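Local coordinates for protein cephalosporin acylase (Bacillus halodurans, PDB 2NLZ) that probably cleaves amide bonds as an N-terminal-nucleophile hydrolase of the gamma-glutamyltranspeptidase family, perhaps removing acyl side chains from cephalosporins, at residues Tyr289-Val294 / Phe458-Gln463; Gln300-Lys305 / Glu343-Pro348; Gly441-Gln446 / Arg470-Asn475; Lys477-Glu482 / Arg496-Gln501. The protein carries 1 engineered substitution. All coordinates share one frame; numbering follows the deposited sequence.

Contact 1 of 4, residues Tyr289-Val294 / Phe458-Gln463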
# COMPACT_ATOMS: atom_id res chain seq x y z
N TYR D 289 -11.06 12.12 -18.58
CA TYR D 289 -11.38 12.80 -17.31
C TYR D 289 -10.54 12.30 -16.13
O TYR D 289 -9.93 13.11 -15.43
CB TYR D 289 -12.89 12.83 -17.00
CG TYR D 289 -13.75 13.34 -18.15
CD1 TYR D 289 -13.68 14.67 -18.57
CD2 TYR D 289 -14.65 12.50 -18.81
CE1 TYR D 289 -14.46 15.14 -19.62
CE2 TYR D 289 -15.44 12.96 -19.86
CZ TYR D 289 -15.34 14.28 -20.25
OH TYR D 289 -16.13 14.73 -21.29
N HIS D 290 -10.51 10.98 -15.90
CA HIS D 290 -9.60 10.43 -14.88
C HIS D 290 -8.64 9.32 -15.36
O HIS D 290 -9.02 8.46 -16.17
CB HIS D 290 -10.34 9.99 -13.62
CG HIS D 290 -9.43 9.80 -12.44
ND1 HIS D 290 -8.92 10.85 -11.71
CD2 HIS D 290 -8.91 8.67 -11.89
CE1 HIS D 290 -8.14 10.38 -10.75
NE2 HIS D 290 -8.12 9.06 -10.83
N LYS D 291 -7.41 9.34 -14.83
CA LYS D 291 -6.34 8.44 -15.25
C LYS D 291 -6.50 6.98 -14.86
O LYS D 291 -6.34 6.08 -15.70
CB LYS D 291 -5.01 8.92 -14.68
CG LYS D 291 -3.86 7.96 -14.92
CD LYS D 291 -2.56 8.58 -14.50
CE LYS D 291 -1.41 7.56 -14.50
NZ LYS D 291 -1.12 6.95 -15.83
N ASP D 292 -6.80 6.73 -13.58
CA ASP D 292 -6.80 5.37 -13.05
C ASP D 292 -8.16 4.67 -13.16
O ASP D 292 -8.74 4.27 -12.15
CB ASP D 292 -6.29 5.36 -11.60
CG ASP D 292 -4.80 5.70 -11.51
OD1 ASP D 292 -3.95 4.87 -11.92
OD2 ASP D 292 -4.47 6.80 -11.00
N THR D 293 -8.66 4.54 -14.39
CA THR D 293 -9.82 3.70 -14.70
C THR D 293 -9.40 2.61 -15.69
O THR D 293 -8.42 2.76 -16.43
CB THR D 293 -11.02 4.50 -15.32
OG1 THR D 293 -10.75 4.85 -16.68
CG2 THR D 293 -11.34 5.76 -14.53
N VAL D 294 -10.15 1.51 -15.70
CA VAL D 294 -9.90 0.44 -16.65
C VAL D 294 -10.13 0.94 -18.08
O VAL D 294 -9.41 0.57 -19.00
CB VAL D 294 -10.77 -0.81 -16.32
CG1 VAL D 294 -12.26 -0.44 -16.16
CG2 VAL D 294 -10.58 -1.90 -17.37
N PHE D 458 -4.22 14.42 -17.52
CA PHE D 458 -4.44 14.13 -16.11
C PHE D 458 -3.75 15.08 -15.13
O PHE D 458 -3.89 14.93 -13.91
CB PHE D 458 -4.12 12.66 -15.84
CG PHE D 458 -4.77 11.72 -16.82
CD1 PHE D 458 -6.13 11.80 -17.10
CD2 PHE D 458 -4.02 10.75 -17.46
CE1 PHE D 458 -6.73 10.94 -18.01
CE2 PHE D 458 -4.63 9.88 -18.38
CZ PHE D 458 -5.98 9.98 -18.64
N GLY D 459 -3.03 16.06 -15.68
CA GLY D 459 -2.51 17.19 -14.90
C GLY D 459 -1.49 16.87 -13.82
O GLY D 459 -1.41 17.58 -12.79
N LEU D 460 -0.70 15.82 -14.05
CA LEU D 460 0.36 15.42 -13.14
C LEU D 460 1.54 16.34 -13.30
O LEU D 460 1.85 16.77 -14.41
CB LEU D 460 0.78 13.98 -13.41
CG LEU D 460 0.16 12.84 -12.60
CD1 LEU D 460 -1.12 13.26 -11.87
CD2 LEU D 460 -0.08 11.64 -13.50
N ASN D 461 2.21 16.64 -12.19
CA ASN D 461 3.49 17.34 -12.26
C ASN D 461 4.60 16.44 -12.86
O ASN D 461 4.45 15.22 -12.86
CB ASN D 461 3.86 17.92 -10.90
CG ASN D 461 4.33 16.88 -9.92
OD1 ASN D 461 5.16 16.03 -10.25
ND2 ASN D 461 3.84 16.97 -8.69
N PRO D 462 5.69 17.05 -13.40
CA PRO D 462 6.76 16.30 -14.08
C PRO D 462 7.24 15.06 -13.31
O PRO D 462 7.37 13.99 -13.92
CB PRO D 462 7.90 17.33 -14.18
CG PRO D 462 7.47 18.50 -13.34
CD PRO D 462 5.99 18.49 -13.40
N GLN D 463 7.44 15.20 -12.00
CA GLN D 463 7.86 14.08 -11.15
C GLN D 463 6.79 12.99 -10.95
O GLN D 463 7.06 11.80 -11.14
CB GLN D 463 8.32 14.58 -9.78
CG GLN D 463 9.03 13.52 -8.99
CD GLN D 463 10.20 12.93 -9.75
OE1 GLN D 463 11.15 13.63 -10.09
NE2 GLN D 463 10.13 11.63 -10.01

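Contact 2 of 4, residues Gln300-Lys305 / Glu343-Pro348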
# COMPACT_ATOMS: atom_id res chain seq x y z
N GLN D 300 -5.74 3.62 -24.01
CA GLN D 300 -4.30 3.83 -24.13
C GLN D 300 -3.67 2.65 -24.85
O GLN D 300 -3.16 2.81 -25.96
CB GLN D 300 -3.62 3.97 -22.76
CG GLN D 300 -3.80 5.31 -22.07
CD GLN D 300 -3.00 5.43 -20.77
OE1 GLN D 300 -3.08 4.56 -19.92
NE2 GLN D 300 -2.25 6.51 -20.62
N ILE D 301 -3.73 1.48 -24.22
CA ILE D 301 -3.10 0.24 -24.71
C ILE D 301 -3.55 -0.17 -26.13
O ILE D 301 -2.73 -0.54 -26.97
CB ILE D 301 -3.30 -0.95 -23.70
CG1 ILE D 301 -2.57 -0.67 -22.39
CG2 ILE D 301 -2.79 -2.27 -24.25
CD1 ILE D 301 -3.11 -1.45 -21.20
N GLU D 302 -4.85 -0.06 -26.40
CA GLU D 302 -5.36 -0.39 -27.73
C GLU D 302 -4.85 0.53 -28.83
O GLU D 302 -4.40 0.05 -29.88
CB GLU D 302 -6.88 -0.45 -27.74
CG GLU D 302 -7.46 -1.55 -26.85
CD GLU D 302 -7.19 -2.96 -27.36
OE1 GLU D 302 -6.04 -3.45 -27.24
OE2 GLU D 302 -8.15 -3.58 -27.86
N ALA D 303 -4.90 1.84 -28.59
CA ALA D 303 -4.41 2.86 -29.52
C ALA D 303 -2.93 2.67 -29.81
O ALA D 303 -2.48 2.70 -30.96
CB ALA D 303 -4.67 4.26 -28.99
N MET D 304 -2.16 2.47 -28.74
CA MET D 304 -0.74 2.23 -28.87
C MET D 304 -0.49 1.04 -29.77
O MET D 304 0.33 1.11 -30.68
CB MET D 304 -0.09 2.03 -27.49
CG MET D 304 1.43 1.78 -27.52
SD MET D 304 2.34 2.88 -28.63
CE MET D 304 2.12 4.47 -27.82
N LYS D 305 -1.23 -0.04 -29.52
CA LYS D 305 -1.07 -1.27 -30.28
C LYS D 305 -1.22 -1.04 -31.77
O LYS D 305 -0.35 -1.44 -32.54
CB LYS D 305 -2.04 -2.34 -29.79
CG LYS D 305 -1.49 -3.16 -28.63
CD LYS D 305 -2.60 -3.75 -27.78
CE LYS D 305 -3.28 -4.92 -28.47
NZ LYS D 305 -4.47 -5.38 -27.70
N GLU D 343 -14.52 -3.39 -27.30
CA GLU D 343 -14.52 -3.61 -25.86
C GLU D 343 -13.57 -4.74 -25.49
O GLU D 343 -13.02 -4.77 -24.39
CB GLU D 343 -15.94 -3.91 -25.36
CG GLU D 343 -16.12 -3.66 -23.87
CD GLU D 343 -17.53 -3.93 -23.39
OE1 GLU D 343 -18.44 -4.09 -24.24
OE2 GLU D 343 -17.74 -3.97 -22.16
N GLN D 344 -13.38 -5.67 -26.42
CA GLN D 344 -12.43 -6.76 -26.24
C GLN D 344 -11.06 -6.38 -26.77
O GLN D 344 -10.96 -5.58 -27.70
CB GLN D 344 -12.94 -8.04 -26.92
CG GLN D 344 -13.96 -8.83 -26.11
CD GLN D 344 -13.38 -9.43 -24.83
OE1 GLN D 344 -12.40 -10.17 -24.86
NE2 GLN D 344 -13.99 -9.10 -23.69
N ALA D 345 -10.02 -6.96 -26.19
CA ALA D 345 -8.65 -6.66 -26.57
C ALA D 345 -8.33 -7.22 -27.94
O ALA D 345 -8.33 -8.43 -28.14
CB ALA D 345 -7.69 -7.22 -25.54
N LEU D 346 -8.04 -6.32 -28.88
CA LEU D 346 -7.80 -6.69 -30.27
C LEU D 346 -6.42 -7.33 -30.50
O LEU D 346 -5.50 -7.13 -29.71
CB LEU D 346 -7.98 -5.47 -31.18
CG LEU D 346 -7.18 -4.19 -30.88
CD1 LEU D 346 -5.86 -4.13 -31.63
CD2 LEU D 346 -8.00 -2.94 -31.17
N THR D 347 -6.30 -8.10 -31.58
CA THR D 347 -5.01 -8.56 -32.07
C THR D 347 -4.58 -7.52 -33.10
O THR D 347 -5.31 -7.28 -34.06
CB THR D 347 -5.11 -9.97 -32.70
OG1 THR D 347 -5.81 -10.85 -31.80
CG2 THR D 347 -3.74 -10.55 -32.99
N PRO D 348 -3.41 -6.89 -32.90
CA PRO D 348 -3.07 -5.70 -33.69
C PRO D 348 -2.49 -5.99 -35.08
O PRO D 348 -1.56 -6.78 -35.21
CB PRO D 348 -2.04 -4.99 -32.80
CG PRO D 348 -1.39 -6.08 -32.03
CD PRO D 348 -2.34 -7.24 -31.95

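Contact 3 of 4, residues Gly441-Gln446 / Arg470-Asn475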
# COMPACT_ATOMS: atom_id res chain seq x y z
N GLY D 441 14.19 1.36 -25.56
CA GLY D 441 13.99 0.55 -26.77
C GLY D 441 12.60 0.73 -27.36
O GLY D 441 12.22 1.82 -27.77
N PHE D 442 11.84 -0.37 -27.41
CA PHE D 442 10.47 -0.34 -27.95
C PHE D 442 9.42 0.11 -26.92
O PHE D 442 8.24 0.26 -27.25
CB PHE D 442 10.10 -1.70 -28.55
CG PHE D 442 10.84 -2.01 -29.83
CD1 PHE D 442 11.96 -2.83 -29.82
CD2 PHE D 442 10.40 -1.48 -31.04
CE1 PHE D 442 12.64 -3.13 -31.01
CE2 PHE D 442 11.07 -1.77 -32.22
CZ PHE D 442 12.19 -2.60 -32.21
N MET D 443 9.85 0.34 -25.68
CA MET D 443 9.03 1.00 -24.67
C MET D 443 8.81 2.48 -25.03
O MET D 443 7.79 3.09 -24.66
CB MET D 443 9.69 0.87 -23.29
CG MET D 443 9.23 1.88 -22.22
SD MET D 443 7.67 1.40 -21.45
CE MET D 443 7.24 2.89 -20.54
N GLN D 444 9.76 3.04 -25.78
CA GLN D 444 9.87 4.49 -25.94
C GLN D 444 8.59 5.23 -26.33
O GLN D 444 8.15 6.12 -25.59
CB GLN D 444 11.08 4.88 -26.81
CG GLN D 444 12.41 4.58 -26.10
CD GLN D 444 13.57 5.44 -26.56
OE1 GLN D 444 14.68 4.94 -26.76
NE2 GLN D 444 13.33 6.73 -26.73
N PRO D 445 7.96 4.84 -27.46
CA PRO D 445 6.73 5.55 -27.81
C PRO D 445 5.62 5.37 -26.77
O PRO D 445 4.85 6.31 -26.52
CB PRO D 445 6.33 4.90 -29.14
CG PRO D 445 7.58 4.26 -29.65
CD PRO D 445 8.30 3.81 -28.44
N GLN D 446 5.56 4.18 -26.17
CA GLN D 446 4.58 3.87 -25.13
C GLN D 446 4.77 4.75 -23.91
O GLN D 446 3.80 5.25 -23.33
CB GLN D 446 4.64 2.39 -24.77
CG GLN D 446 4.74 1.49 -26.00
CD GLN D 446 4.52 0.01 -25.69
OE1 GLN D 446 3.53 -0.37 -25.04
NE2 GLN D 446 5.43 -0.83 -26.18
N ARG D 470 3.61 2.03 -14.80
CA ARG D 470 3.68 1.96 -16.24
C ARG D 470 3.27 0.62 -16.81
O ARG D 470 3.48 -0.42 -16.20
CB ARG D 470 5.09 2.31 -16.73
CG ARG D 470 5.43 3.79 -16.57
CD ARG D 470 6.90 4.04 -16.83
NE ARG D 470 7.34 5.33 -16.31
CZ ARG D 470 8.62 5.65 -16.06
NH1 ARG D 470 9.58 4.76 -16.29
NH2 ARG D 470 8.92 6.85 -15.58
N TRP D 471 2.68 0.67 -18.00
CA TRP D 471 2.40 -0.52 -18.76
C TRP D 471 3.23 -0.49 -20.04
O TRP D 471 3.67 0.58 -20.47
CB TRP D 471 0.91 -0.58 -19.12
CG TRP D 471 0.45 0.66 -19.81
CD1 TRP D 471 -0.13 1.75 -19.23
CD2 TRP D 471 0.54 0.95 -21.21
NE1 TRP D 471 -0.41 2.70 -20.18
CE2 TRP D 471 0.00 2.23 -21.41
CE3 TRP D 471 1.04 0.24 -22.31
CZ2 TRP D 471 -0.06 2.82 -22.66
CZ3 TRP D 471 0.98 0.84 -23.56
CH2 TRP D 471 0.44 2.11 -23.73
N GLN D 472 3.45 -1.66 -20.63
CA GLN D 472 4.00 -1.74 -21.98
C GLN D 472 3.57 -2.98 -22.75
O GLN D 472 3.63 -4.09 -22.24
CB GLN D 472 5.53 -1.58 -22.00
CG GLN D 472 6.34 -2.75 -21.50
CD GLN D 472 7.80 -2.58 -21.87
OE1 GLN D 472 8.13 -2.30 -23.03
NE2 GLN D 472 8.68 -2.75 -20.90
N TRP D 473 3.13 -2.76 -23.99
CA TRP D 473 2.73 -3.84 -24.89
C TRP D 473 3.95 -4.48 -25.57
O TRP D 473 4.86 -3.77 -25.99
CB TRP D 473 1.77 -3.30 -25.95
CG TRP D 473 1.60 -4.17 -27.13
CD1 TRP D 473 0.77 -5.23 -27.24
CD2 TRP D 473 2.29 -4.07 -28.37
NE1 TRP D 473 0.89 -5.80 -28.48
CE2 TRP D 473 1.82 -5.10 -29.20
CE3 TRP D 473 3.27 -3.20 -28.86
CZ2 TRP D 473 2.29 -5.30 -30.49
CZ3 TRP D 473 3.73 -3.39 -30.16
CH2 TRP D 473 3.24 -4.43 -30.95
N THR D 474 3.96 -5.80 -25.68
CA THR D 474 5.06 -6.51 -26.36
C THR D 474 4.65 -7.25 -27.64
O THR D 474 5.07 -6.87 -28.73
CB THR D 474 5.79 -7.52 -25.42
OG1 THR D 474 4.86 -8.50 -24.94
CG2 THR D 474 6.45 -6.80 -24.25
N ASN D 475 3.84 -8.31 -27.51
CA ASN D 475 3.60 -9.25 -28.61
C ASN D 475 2.31 -9.04 -29.36
O ASN D 475 2.30 -8.45 -30.44
CB ASN D 475 3.63 -10.70 -28.11
CG ASN D 475 5.03 -11.24 -27.97
OD1 ASN D 475 5.98 -10.69 -28.53
ND2 ASN D 475 5.17 -12.33 -27.22

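Contact 4 of 4, residues Lys477-Glu482 / Arg496-Gln501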
# COMPACT_ATOMS: atom_id res chain seq x y z
N LYS D 477 -1.54 -9.76 -27.66
CA LYS D 477 -2.41 -9.31 -26.59
C LYS D 477 -1.58 -9.14 -25.31
O LYS D 477 -2.11 -8.74 -24.27
CB LYS D 477 -3.56 -10.30 -26.41
CG LYS D 477 -4.43 -10.50 -27.65
CD LYS D 477 -5.72 -11.24 -27.31
CE LYS D 477 -6.62 -11.40 -28.52
NZ LYS D 477 -7.98 -11.83 -28.11
N GLN D 478 -0.28 -9.41 -25.42
CA GLN D 478 0.66 -9.35 -24.30
C GLN D 478 1.01 -7.93 -23.85
O GLN D 478 1.55 -7.14 -24.62
CB GLN D 478 1.94 -10.09 -24.67
CG GLN D 478 1.90 -11.59 -24.48
CD GLN D 478 2.19 -12.01 -23.04
OE1 GLN D 478 1.58 -12.95 -22.53
NE2 GLN D 478 3.11 -11.30 -22.39
N VAL D 479 0.70 -7.61 -22.59
CA VAL D 479 1.04 -6.31 -22.01
C VAL D 479 1.67 -6.53 -20.64
O VAL D 479 1.05 -7.12 -19.76
CB VAL D 479 -0.21 -5.42 -21.80
CG1 VAL D 479 0.18 -4.13 -21.14
CG2 VAL D 479 -0.90 -5.14 -23.10
N GLN D 480 2.91 -6.07 -20.48
CA GLN D 480 3.59 -6.09 -19.19
C GLN D 480 3.21 -4.87 -18.36
O GLN D 480 3.13 -3.76 -18.91
CB GLN D 480 5.10 -6.08 -19.41
CG GLN D 480 5.57 -7.19 -20.33
CD GLN D 480 7.08 -7.28 -20.42
OE1 GLN D 480 7.64 -8.37 -20.49
NE2 GLN D 480 7.75 -6.14 -20.42
N VAL D 481 2.97 -5.07 -17.06
CA VAL D 481 2.75 -3.94 -16.13
C VAL D 481 3.68 -3.98 -14.92
O VAL D 481 4.29 -5.01 -14.62
CB VAL D 481 1.27 -3.81 -15.65
CG1 VAL D 481 0.33 -3.65 -16.85
CG2 VAL D 481 0.86 -5.01 -14.76
N GLU D 482 3.79 -2.84 -14.23
CA GLU D 482 4.67 -2.71 -13.06
C GLU D 482 4.04 -3.27 -11.79
O GLU D 482 2.82 -3.29 -11.66
CB GLU D 482 5.02 -1.24 -12.85
CG GLU D 482 6.14 -0.75 -13.75
CD GLU D 482 6.67 0.61 -13.36
OE1 GLU D 482 7.76 0.66 -12.74
OE2 GLU D 482 5.99 1.62 -13.67
N ARG D 496 -11.13 -8.33 -20.03
CA ARG D 496 -11.34 -7.72 -21.35
C ARG D 496 -10.39 -8.29 -22.41
O ARG D 496 -10.33 -7.78 -23.53
CB ARG D 496 -11.24 -6.20 -21.27
CG ARG D 496 -12.42 -5.55 -20.59
CD ARG D 496 -12.14 -4.09 -20.31
NE ARG D 496 -12.46 -3.23 -21.44
CZ ARG D 496 -13.33 -2.22 -21.39
NH1 ARG D 496 -13.98 -1.95 -20.25
NH2 ARG D 496 -13.56 -1.48 -22.46
N GLY D 497 -9.66 -9.33 -22.05
CA GLY D 497 -8.92 -10.09 -23.05
C GLY D 497 -7.41 -9.92 -23.08
O GLY D 497 -6.71 -10.71 -23.71
N HIS D 498 -6.92 -8.89 -22.39
CA HIS D 498 -5.49 -8.60 -22.36
C HIS D 498 -4.71 -9.67 -21.61
O HIS D 498 -5.09 -10.06 -20.50
CB HIS D 498 -5.22 -7.25 -21.69
CG HIS D 498 -5.74 -6.08 -22.47
ND1 HIS D 498 -5.05 -5.51 -23.51
CD2 HIS D 498 -6.88 -5.36 -22.33
CE1 HIS D 498 -5.74 -4.49 -23.99
NE2 HIS D 498 -6.86 -4.37 -23.29
N LYS D 499 -3.62 -10.14 -22.22
CA LYS D 499 -2.71 -11.06 -21.54
C LYS D 499 -1.74 -10.25 -20.70
O LYS D 499 -0.62 -9.98 -21.11
CB LYS D 499 -1.95 -11.94 -22.54
CG LYS D 499 -2.81 -12.89 -23.40
CD LYS D 499 -3.22 -14.16 -22.65
CE LYS D 499 -4.26 -14.98 -23.42
NZ LYS D 499 -5.63 -14.38 -23.38
N ILE D 500 -2.19 -9.86 -19.51
CA ILE D 500 -1.42 -9.00 -18.61
C ILE D 500 -0.43 -9.82 -17.78
O ILE D 500 -0.79 -10.86 -17.23
CB ILE D 500 -2.34 -8.19 -17.65
CG1 ILE D 500 -3.30 -7.30 -18.44
CG2 ILE D 500 -1.52 -7.36 -16.66
CD1 ILE D 500 -2.66 -6.04 -18.99
N GLN D 501 0.80 -9.34 -17.73
CA GLN D 501 1.84 -9.90 -16.88
C GLN D 501 2.53 -8.83 -16.02
O GLN D 501 3.10 -7.85 -16.54
CB GLN D 501 2.88 -10.62 -17.72
CG GLN D 501 3.93 -11.32 -16.87
CD GLN D 501 5.16 -11.73 -17.66
OE1 GLN D 501 5.94 -12.57 -17.21
NE2 GLN D 501 5.34 -11.14 -18.84
O HOH W 1 -3.44 -6.30 -25.36

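Contact 1 of 4, residues Tyr289-Val294 / Phe458-Gln463
The phenyl ring of Phe458 offers one face to the backbone and the first methylene of Lys291: CA of Lys291 sits 3.6 Å above the ring plane, over its centre. Lys291 CB makes a CH-pi contact with the same face, 3.6 Å from the centroid of the Phe458 ring and 19° off the normal. At the ring edge, Tyr289 O lies near the plane, 4.4 Å from Phe458 CD1, while the carbonyl carbon of His290 comes in obliquely. Lys291 CG is anti to the backbone N (chi1 173°), and the Lys291 and Phe458 side chains cross at about a right angle, with CG and CD of the lysine passing by CD2 of the ring. Lys291 CD reaches Leu460 CD2 at 4.1 Å, and a bend at chi4 precedes the ammonium group, which is hydrogen-bonded to Asn454 of helix 444-457. An alanine in place of Phe458 would remove the ring face under Lys291 CA and CB and would probably loosen the packing of loop 289-294. Tyr289 and His290 each stack on their own counterpart in a neighbouring subunit, and Tyr12 of another subunit packs on Lys291 and Leu460. The arrangement is that of a helix-to-helix linker: Gly459, with positive phi, follows the end of helix 444-457, Asn461 N-caps helix 462-467 through its bond to Ala464 N, and the loop into helix 294-314 packs against the first part.

Contact 2 of 4, residues Gln300-Lys305 / Glu343-Pro348
Glu302 and Lys305, one helical turn apart, are each folded so that their charged ends meet beside the loop. Glu302 CG is anti to the carbonyl carbon, and a bend at chi2 (-69°) swings the carboxylate outward; the Lys305 chain bends at chi3 (74°) before its extended last step carries NZ to the same place. A salt bridge of 2.5 Å joins Lys305 NZ to Glu302 OE1, which is approached on its syn side. The other carboxylate oxygen, OE2, also uses its syn lone pair and takes the backbone N-H of Leu346 at 2.9 Å, in a bond that is nearly straight (169°). Lys305 NZ in turn donates to Leu346 O at 2.9 Å, lying in the carbonyl plane. Both polar backbone atoms of Leu346 are therefore held by the ion pair, which ties the loop to the helix at this residue. The Leu346 side chain meets the two charged chains tip to tip: its CG lies 3.2 Å from Glu302 OE2, and its CD1 comes near Lys305 CE. Farther along, Pro348 CB rests 4.0 Å from Lys305 CB. An alanine at Glu302 would remove both the salt bridge and the acceptor for Leu346 N, and would probably let the loop shift and leave the lysine charge poorly balanced. Around the pair, helix 294-314 packs on helices 274-283 and 444-457 and on the tryptophans of strand 471-473, while Ala345 touches His498.

Contact 3 of 4, residues Gly441-Gln446 / Arg470-Asn475
Phe442 contributes through its backbone: its carbonyl oxygen accepts a bond from Gln446 NE2 at 3.2 Å, with the donor lying above the carbonyl plane. Met443 follows, its CG anti to the backbone N and its chain bent at chi2 (81°), so that it crosses Gln472 at about a right angle. Its CB lies 3.5 Å from Gln472 OE1, its SD is 3.7 Å from Gln472 CB, and its methyl CE ends 3.9 Å from Arg470 CD. The guanidinium of Arg470 runs on to a salt bridge with Glu529. Here the beginning of helix 444-457 meets strand 471-473, an outermost strand of a three-stranded mixed sheet; Gln472 pairs with Gln480 on one side of this strand, and the other side turns toward the helix. Gln446 reaches that second side with an extended chain, and its amide imitates a backbone partner. Trp473 N donates to Gln446 OE1 at 2.6 Å, on a lone pair in the carbonyl plane. Gln446 NE2 returns a bond to Trp473 O at 3.0 Å, nearly straight (169°), again on a lone pair. With the Phe442 bond this fixes the rotation of the buried amide, whose plane is inclined 50° to the Trp471 indole. Trp471 CZ3 comes up obliquely to the same OE1, and Gln450 NE2 takes up the carbonyl oxygen of Trp471 one helical turn further on.

Contact 4 of 4, residues Lys477-Glu482 / Arg496-Gln501
Strands 478-481 and 499-502 are the parallel neighbours of a beta-alpha-beta unit whose connecting helix is 487-495. That helix closes with a Schellman motif in which Gly497 is the C-prime residue with positive phi. The ladder opens with Lys499 N donating to Lys477 O at 2.9 Å, from well above the carbonyl plane. Val479 N then bonds to Lys499 O (3.1 Å), Gln501 N to Val479 O (3.0 Å) and Val481 N to Gln501 O (2.8 Å). On one face Val479 and Ile500 lie side by side, pointing the same way, with Val479 CB 3.8 Å from Ile500 CD1. Ile500 CG2 also meets Val481 CG2, at 3.8 Å. The opposite face carries Gln478, Lys499, Gln480 and Gln501, the last two with their amide planes 63° apart. A water donates to Lys477 O (3.0 Å) and is also hydrogen-bonded to His498 ND1, while His498 NE2 is linked to His298. Lys477 O thus accepts two bonds. The apolar face is covered by Leu493 and Val494 of the connecting helix and by Ile301, while on the polar face Gln501 packs on Gln501 of a neighbouring subunit; Lys477 NZ and Lys499 NZ, 5.9 Å apart, would probably repel each other mildly.

How the contacts relate
Contacts 2, 3 and 4 form one neighbourhood, with centres about 10 Å (2 and 4), 12 Å (3 and 4) and 13 Å (2 and 3) apart. Strand 471-473 of contact 3 pairs with strand 478-481 of contact 4, the probable bond from Gln472 N to Gln480 O measuring 2.7 Å. Helix 294-314 lies against both: Gln300 OE1 probably bonds Trp471 NE1, and Glu302 OE1 approaches His498 CE1. The loop 343-348 is tied to contact 4 where Ala345 N meets Arg496 O at 2.8 Å. Contact 1 stands apart, its centre 18 to 20 Å from the others, yet it leads into the same helix 294-314, and Val294 touches Arg496. None of the four contacts holds a bound ligand.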